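Local coordinates for protein-tyrosine-phosphatase (Chaetomium thermophilum var. thermophilum DSM 1495, PDB 5M43) that probably removes phosphate from tyrosine and from serine or threonine residues of proteins, this chain being the dual-specificity phosphatase domain of Yvh1, a protein linked to ribosome assembly, at residues I115-L118 and L119-P123; D64-I67 and L68-L71. One frame throughout, in Å; residues are numbered along the deposited sequence.

Interaction 1 of 2, residues I115-L118 and L119-P123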
loop_
_atom_site.group_PDB
_atom_site.type_symbol
_atom_site.label_atom_id
_atom_site.label_comp_id
_atom_site.label_asym_id
_atom_site.label_seq_id
_atom_site.Cartn_x
_atom_site.Cartn_y
_atom_site.Cartn_z
ATOM N N ILE A 115 4.907 -0.589 -0.577
ATOM C CA ILE A 115 6.224 -0.615 -1.191
ATOM C C ILE A 115 6.092 -0.780 -2.707
ATOM O O ILE A 115 6.826 -0.151 -3.474
ATOM C CB ILE A 115 7.089 -1.710 -0.552
ATOM C CG1 ILE A 115 7.447 -1.300 0.896
ATOM C CG2 ILE A 115 8.328 -1.996 -1.434
ATOM C CD1 ILE A 115 8.178 -2.487 1.543
ATOM N N ALA A 116 5.189 -1.672 -3.164
ATOM C CA ALA A 116 5.026 -1.835 -4.609
ATOM C C ALA A 116 4.667 -0.520 -5.284
ATOM O O ALA A 116 5.154 -0.228 -6.384
ATOM C CB ALA A 116 3.938 -2.872 -4.901
ATOM N N TYR A 117 3.790 0.259 -4.644
ATOM C CA TYR A 117 3.424 1.560 -5.188
ATOM C C TYR A 117 4.617 2.507 -5.159
ATOM O O TYR A 117 4.883 3.208 -6.155
ATOM C CB TYR A 117 2.238 2.087 -4.383
ATOM C CG TYR A 117 2.019 3.581 -4.612
ATOM C CD1 TYR A 117 1.333 4.045 -5.692
ATOM C CD2 TYR A 117 2.517 4.497 -3.695
ATOM C CE1 TYR A 117 1.166 5.431 -5.889
ATOM C CE2 TYR A 117 2.339 5.871 -3.834
ATOM C CZ TYR A 117 1.609 6.335 -4.922
ATOM O OH TYR A 117 1.462 7.694 -5.141
ATOM N N LEU A 118 5.364 2.535 -4.029
ATOM C CA LEU A 118 6.492 3.470 -3.929
ATOM C C LEU A 118 7.578 3.153 -4.958
ATOM O O LEU A 118 8.186 4.062 -5.544
ATOM C CB LEU A 118 7.107 3.451 -2.525
ATOM C CG LEU A 118 6.237 3.928 -1.358
ATOM C CD1 LEU A 118 7.011 3.687 -0.044
ATOM C CD2 LEU A 118 6.027 5.463 -1.576
ATOM N N LEU A 119 7.880 1.860 -5.168
ATOM C CA LEU A 119 8.873 1.477 -6.173
ATOM C C LEU A 119 8.424 1.857 -7.580
ATOM O O LEU A 119 9.232 2.248 -8.434
ATOM C CB LEU A 119 9.098 -0.055 -6.130
ATOM C CG LEU A 119 9.749 -0.497 -4.812
ATOM C CD1 LEU A 119 9.748 -2.066 -4.828
ATOM C CD2 LEU A 119 11.166 0.024 -4.709
ATOM N N TRP A 120 7.120 1.757 -7.821
ATOM C CA TRP A 120 6.572 2.073 -9.145
ATOM C C TRP A 120 6.546 3.578 -9.382
ATOM O O TRP A 120 6.815 4.047 -10.500
ATOM C CB TRP A 120 5.149 1.503 -9.216
ATOM C CG TRP A 120 4.397 1.986 -10.396
ATOM C CD1 TRP A 120 4.474 1.497 -11.681
ATOM C CD2 TRP A 120 3.434 3.072 -10.427
ATOM N NE1 TRP A 120 3.655 2.252 -12.526
ATOM C CE2 TRP A 120 2.991 3.201 -11.760
ATOM C CE3 TRP A 120 2.909 3.943 -9.458
ATOM C CZ2 TRP A 120 2.035 4.141 -12.135
ATOM C CZ3 TRP A 120 1.966 4.889 -9.847
ATOM C CH2 TRP A 120 1.559 5.009 -11.185
ATOM N N LYS A 121 6.206 4.323 -8.354
ATOM C CA LYS A 121 6.058 5.781 -8.526
ATOM C C LYS A 121 7.379 6.535 -8.389
ATOM O O LYS A 121 7.611 7.505 -9.133
ATOM C CB LYS A 121 5.023 6.322 -7.558
ATOM C CG LYS A 121 4.842 7.877 -7.782
ATOM C CD LYS A 121 3.669 8.286 -7.088
ATOM C CE LYS A 121 3.450 9.793 -7.419
ATOM N NZ LYS A 121 2.264 10.334 -6.674
ATOM N N TYR A 122 8.269 6.100 -7.495
ATOM C CA TYR A 122 9.524 6.806 -7.217
ATOM C C TYR A 122 10.774 5.930 -7.389
ATOM O O TYR A 122 11.622 5.833 -6.485
ATOM C CB TYR A 122 9.482 7.391 -5.816
ATOM C CG TYR A 122 8.262 8.202 -5.481
ATOM C CD1 TYR A 122 7.261 7.661 -4.678
ATOM C CD2 TYR A 122 8.121 9.504 -5.946
ATOM C CE1 TYR A 122 6.132 8.401 -4.327
ATOM C CE2 TYR A 122 7.003 10.243 -5.607
ATOM C CZ TYR A 122 6.014 9.686 -4.806
ATOM O OH TYR A 122 4.931 10.474 -4.468
ATOM N N PRO A 123 10.962 5.349 -8.569
ATOM C CA PRO A 123 12.116 4.463 -8.750
ATOM C C PRO A 123 13.455 5.144 -8.508
ATOM O O PRO A 123 14.373 4.501 -7.999
ATOM C CB PRO A 123 11.968 3.996 -10.217
ATOM C CG PRO A 123 11.073 5.048 -10.881
ATOM C CD PRO A 123 10.117 5.436 -9.784
HETATM O O HOH W 1 -0.169 8.823 -7.196
#
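Lys-121 lies alongside Tyr-117 one turn further down the C-terminal end of helix 109-121, the two side chains pointing the same way. CB of Lys-121 sits over one face of the Tyr-117 ring, toward its rim, and CD of Lys-121 is 3.6 Å from CZ of Tyr-117. With CG opposite its own backbone N (chi1 -178°) and the chain extended beyond, the lysine carries its amine along the tyrosine to the phenol end, where Lys-121 CD makes a tight carbon-to-oxygen approach of 3.0 Å to Tyr-117 OH. CG of the same lysine lies 3.6 Å above the centre of the Tyr-122 ring. Ile-115 and Leu-119 run side by side, CG2 to CD1 3.7 Å, facing helix 157-168; Leu-118, which faces helix 135-147, sets CD2 4.0 Å from Tyr-122 CD1. A water in the plane of the Tyr-117 ring, at its edge, has its O 2.9 Å from Tyr-117 OH and accepts a bond from Lys-121 NZ. Asp-10 forms a salt bridge with Lys-121, a hydrogen bond with Tyr-122 OH and a weak one with Tyr-117. Backbone i to i+4 bonds run from Leu-119 N to Ile-115 O through to Tyr-122 N to Leu-118 O (2.8 Å), the last where Tyr-122 leaves helical geometry. A leucine in place of Tyr-117 would probably leave the water without its phenol partner and Lys-121 CB and CD without the ring they lie against. This helix end thus gathers two phenols and an amine round one carboxylate, whose charge probably steadies the ammonium group.

Interaction 2 of 2, residues D64-I67 and L68-L71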
loop_
_atom_site.group_PDB
_atom_site.type_symbol
_atom_site.label_atom_id
_atom_site.label_comp_id
_atom_site.label_asym_id
_atom_site.label_seq_id
_atom_site.Cartn_x
_atom_site.Cartn_y
_atom_site.Cartn_z
ATOM N N ASP A 64 4.259 -18.317 1.058
ATOM C CA ASP A 64 3.793 -19.024 -0.128
ATOM C C ASP A 64 2.622 -18.345 -0.803
ATOM O O ASP A 64 2.001 -18.943 -1.696
ATOM C CB ASP A 64 3.322 -20.399 0.325
ATOM C CG ASP A 64 2.326 -20.243 1.478
ATOM O OD1 ASP A 64 2.793 -20.159 2.637
ATOM O OD2 ASP A 64 1.100 -20.078 1.242
ATOM N N GLN A 65 2.237 -17.149 -0.357
ATOM C CA GLN A 65 1.067 -16.535 -0.913
ATOM C C GLN A 65 1.569 -15.694 -2.066
ATOM O O GLN A 65 2.576 -14.996 -1.923
ATOM C CB GLN A 65 0.390 -15.657 0.139
ATOM C CG GLN A 65 -0.218 -16.551 1.267
ATOM C CD GLN A 65 -1.525 -17.092 0.808
ATOM O OE1 GLN A 65 -2.496 -16.334 0.603
ATOM N NE2 GLN A 65 -1.582 -18.406 0.623
ATOM N N ASP A 66 0.815 -15.678 -3.156
ATOM C CA ASP A 66 1.183 -14.896 -4.357
ATOM C C ASP A 66 0.575 -13.510 -4.223
ATOM O O ASP A 66 -0.643 -13.355 -4.296
ATOM C CB ASP A 66 0.653 -15.612 -5.588
ATOM C CG ASP A 66 1.049 -14.960 -6.881
ATOM O OD1 ASP A 66 1.603 -13.847 -6.889
ATOM O OD2 ASP A 66 0.730 -15.616 -7.919
ATOM N N ILE A 67 1.410 -12.507 -3.914
ATOM C CA ILE A 67 0.964 -11.118 -3.905
ATOM C C ILE A 67 1.421 -10.426 -5.189
ATOM O O ILE A 67 0.804 -9.427 -5.602
ATOM C CB ILE A 67 1.495 -10.412 -2.658
ATOM C CG1 ILE A 67 0.790 -9.064 -2.419
ATOM C CG2 ILE A 67 2.988 -10.294 -2.712
ATOM C CD1 ILE A 67 0.983 -8.636 -0.890
ATOM N N LEU A 68 2.465 -10.949 -5.850
ATOM C CA LEU A 68 2.920 -10.334 -7.108
ATOM C C LEU A 68 1.781 -10.219 -8.113
ATOM O O LEU A 68 1.618 -9.181 -8.775
ATOM C CB LEU A 68 4.057 -11.164 -7.726
ATOM C CG LEU A 68 4.547 -10.726 -9.138
ATOM C CD1 LEU A 68 5.197 -9.309 -9.009
ATOM C CD2 LEU A 68 5.521 -11.829 -9.667
ATOM N N ILE A 69 0.944 -11.261 -8.205
ATOM C CA ILE A 69 -0.129 -11.260 -9.201
ATOM C C ILE A 69 -1.072 -10.068 -9.009
ATOM O O ILE A 69 -1.723 -9.600 -9.969
ATOM C CB ILE A 69 -0.890 -12.605 -9.138
ATOM C CG1 ILE A 69 -1.930 -12.644 -10.209
ATOM C CG2 ILE A 69 -1.613 -12.717 -7.813
ATOM C CD1 ILE A 69 -1.362 -12.739 -11.560
ATOM N N HIS A 70 -1.204 -9.604 -7.769
ATOM C CA HIS A 70 -2.094 -8.518 -7.422
ATOM C C HIS A 70 -1.454 -7.152 -7.538
ATOM O O HIS A 70 -2.176 -6.164 -7.392
ATOM C CB HIS A 70 -2.612 -8.701 -5.999
ATOM C CG HIS A 70 -3.447 -9.951 -5.838
ATOM N ND1 HIS A 70 -3.103 -11.002 -4.992
ATOM C CD2 HIS A 70 -4.613 -10.307 -6.414
ATOM C CE1 HIS A 70 -4.043 -11.928 -5.035
ATOM N NE2 HIS A 70 -4.952 -11.551 -5.921
ATOM N N LEU A 71 -0.135 -7.074 -7.751
ATOM C CA LEU A 71 0.464 -5.753 -7.566
ATOM C C LEU A 71 0.029 -4.761 -8.650
ATOM O O LEU A 71 -0.157 -3.592 -8.295
ATOM C CB LEU A 71 1.994 -5.821 -7.487
ATOM C CG LEU A 71 2.496 -6.591 -6.239
ATOM C CD1 LEU A 71 4.018 -6.562 -6.262
ATOM C CD2 LEU A 71 1.917 -5.960 -4.926
#
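Asp-66 reaches forward over the next turn and accepts a hydrogen bond at OD1 from Ile-69 N (3.0 Å, N-H...O angle 161°), the donor coming from above the carboxylate plane. A chi1 of -176° turns the Asp-66 carboxylate away from its own N and over the backbone that follows. There it crosses the Ile-69 side chain at about a right angle, Asp-66 CG lying 3.6 Å from Ile-69 CG2. That same methyl covers the centre of the His-70 ring at 3.6 Å above its plane, while Ile-67 CA lies at the ring's edge. A second bond, His-70 N to Ile-67 O (3.0 Å), is bent, its donor well above the carbonyl plane. Leu-71 CD2 approaches Ile-67 CG1 at 4.1 Å. Further out, Ile-67 is buried against Phe-159 of helix 157-168 and Thr-112 of helix 109-121. Before the turn, Gln-65 NE2 donates to Asp-64 OD2 at 3.2 Å, in its own amide plane, while Gln-65 OE1 takes the backbone N-H of Asp-60. An aspartate whose carboxylate bonds the N-H three residues on is characteristic of an N-cap, here on the irregular helical turn of residues 68-70 that leads into helix 71-83.

How the interactions relate
From the N terminus, interaction 2 comes first, in the connection between strand 53-56 and helix 71-83, and it closes a short turn at the start of that helix. The chain then runs through helix 71-83 and strand 99-102 before helix 109-121, whose C-terminal end holds interaction 1. The two are in series, neither nested nor crossed, with centres about 16 Å apart. They nevertheless touch directly: Ala-116 CB packs on Leu-71 CD2 at 3.7 Å, setting the beginning of helix 71-83 against helix 109-121. Helix 157-168 borders both, through Leu-163 and Trp-167 for interaction 1 and through Phe-159 and Gln-162 for interaction 2, tying three helices of the phosphatase domain together.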